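KaiC-like domain-containing protein (Pyrococcus horikoshii, PDB 2EKD) is of unknown function but belongs to the DUF257 family and, as a KaiC-like protein, may share the fold of RecA-type nucleotide-binding proteins. Local coordinates at the interface of chains A and B. Numbering follows the deposited sequence. Chains: chain A/B, Hypothetical protein PH0250.

The interface of chains A and B. Residues chain A 172-175, 178, 189-190; chain B 24-25, 27, 58.
In this DUF257 protein the C-terminal end of helix 165-174 and the end of strand 185-190 of chain A receive the loop around B:Gly24 and an arginine from helix 51-61 of chain B, an assembly contact that need not be the biological one. With CG anti to the backbone N (chi1 -175°) and a bend at chi3, A:Lys190 brings NZ to the helix end, where the carbonyls of A:Glu172 and, just beyond the helix, A:Val175 are likely to be short of helical N-H partners. A:Lys190 NZ donates to A:Glu172 O and A:Val175 O, each at 2.7 Å, and across the interface to B:Gly24 O at 3.0 Å, nearly along the C=O axis (167°). Three carbonyls thus grip one amine, which suits lysine and would probably keep it charged. An alanine here would remove this shared donor and would probably weaken the hold on the B:Gly24 loop. The lack of a side chain at B:Gly24 probably allows close approach, its CA lying 3.7 Å from A:Glu173 CA. A:Lys190 CD packs 4.0 Å from B:Arg27 CG as the two chains cross obliquely. The flat guanidinium of B:Arg58 lays a face over A:Glu173 O, without a hydrogen bond, while NH1 reaches water 1 in plane; that water meets A:Glu173 OE2, whose charge would probably favour an arginine. Water 2 joins A:Lys189 O to the backbone O of B:Thr25, and A:Lys189 NZ salt-bridges A:Glu172 OE2 on its syn side (3.0 Å).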
# COMPACT_ATOMS: atom_id res chain seq x y z
N GLU A 172 3.12 2.64 -22.47
CA GLU A 172 2.03 3.27 -23.20
C GLU A 172 2.51 4.53 -23.90
O GLU A 172 2.02 4.87 -24.98
CB GLU A 172 0.85 3.58 -22.27
CG GLU A 172 0.23 2.35 -21.63
CD GLU A 172 -1.09 2.64 -20.91
OE1 GLU A 172 -1.18 3.67 -20.21
OE2 GLU A 172 -2.02 1.82 -21.04
N GLU A 173 3.48 5.21 -23.28
CA GLU A 173 4.06 6.44 -23.84
C GLU A 173 4.87 6.23 -25.12
O GLU A 173 4.77 7.03 -26.06
CB GLU A 173 4.96 7.13 -22.81
CG GLU A 173 5.51 8.48 -23.29
CD GLU A 173 6.46 9.14 -22.27
OE1 GLU A 173 6.29 8.92 -21.05
OE2 GLU A 173 7.36 9.89 -22.70
N VAL A 174 5.68 5.17 -25.16
CA VAL A 174 6.52 4.92 -26.33
C VAL A 174 5.86 4.24 -27.52
O VAL A 174 6.41 4.29 -28.62
CB VAL A 174 7.79 4.10 -25.95
CG1 VAL A 174 8.64 4.87 -24.94
CG2 VAL A 174 7.38 2.74 -25.40
N VAL A 175 4.70 3.62 -27.33
CA VAL A 175 4.03 2.98 -28.46
C VAL A 175 3.17 4.02 -29.19
O VAL A 175 2.88 5.08 -28.64
CB VAL A 175 3.17 1.76 -28.01
CG1 VAL A 175 4.04 0.79 -27.21
CG2 VAL A 175 1.96 2.20 -27.19
N ILE A 178 -2.58 1.91 -28.90
CA ILE A 178 -2.87 1.03 -27.77
C ILE A 178 -4.29 0.48 -27.89
O ILE A 178 -5.24 1.24 -28.04
CB ILE A 178 -2.78 1.76 -26.43
CG1 ILE A 178 -1.38 2.36 -26.25
CG2 ILE A 178 -3.11 0.80 -25.28
CD1 ILE A 178 -1.26 3.23 -25.01
N LYS A 189 -7.43 2.91 -27.04
CA LYS A 189 -7.02 3.91 -26.06
C LYS A 189 -6.11 5.00 -26.61
O LYS A 189 -6.06 6.11 -26.08
CB LYS A 189 -6.33 3.24 -24.86
CG LYS A 189 -7.29 2.46 -23.98
CD LYS A 189 -6.54 1.60 -22.97
CE LYS A 189 -5.67 2.43 -22.05
NZ LYS A 189 -5.01 1.57 -21.03
N LYS A 190 -5.37 4.67 -27.66
CA LYS A 190 -4.48 5.64 -28.28
C LYS A 190 -4.30 5.27 -29.74
O LYS A 190 -4.21 4.09 -30.08
CB LYS A 190 -3.12 5.65 -27.57
CG LYS A 190 -2.18 6.73 -28.08
CD LYS A 190 -0.96 6.95 -27.17
CE LYS A 190 0.28 6.25 -27.70
NZ LYS A 190 1.51 6.67 -26.95
N GLY B 24 0.77 8.35 -20.77
CA GLY B 24 1.09 7.60 -21.97
C GLY B 24 0.08 7.73 -23.10
O GLY B 24 0.45 7.61 -24.27
N THR B 25 -1.19 7.97 -22.77
CA THR B 25 -2.24 8.11 -23.78
C THR B 25 -2.42 9.54 -24.29
O THR B 25 -3.19 9.78 -25.22
CB THR B 25 -3.61 7.64 -23.23
OG1 THR B 25 -3.94 8.39 -22.06
CG2 THR B 25 -3.58 6.14 -22.89
N ARG B 27 -0.25 11.55 -25.94
CA ARG B 27 0.38 11.89 -27.21
C ARG B 27 1.03 13.25 -27.05
O ARG B 27 0.82 14.16 -27.85
CB ARG B 27 -0.64 11.96 -28.36
CG ARG B 27 -1.36 10.66 -28.65
CD ARG B 27 -2.04 10.75 -30.00
NE ARG B 27 -1.07 10.76 -31.09
CZ ARG B 27 -1.36 11.08 -32.35
NH1 ARG B 27 -2.61 11.42 -32.67
NH2 ARG B 27 -0.41 11.05 -33.28
N ARG B 58 7.95 8.98 -32.99
CA ARG B 58 6.50 8.87 -32.90
C ARG B 58 5.85 9.87 -33.85
O ARG B 58 4.89 9.55 -34.54
CB ARG B 58 6.05 9.12 -31.46
CG ARG B 58 5.31 7.97 -30.80
CD ARG B 58 5.79 7.78 -29.35
NE ARG B 58 5.57 9.00 -28.59
CZ ARG B 58 6.29 9.39 -27.54
NH1 ARG B 58 7.31 8.67 -27.11
NH2 ARG B 58 5.99 10.52 -26.94
O HOH W 1 8.75 9.34 -24.94
O HOH W 2 -5.61 8.77 -26.64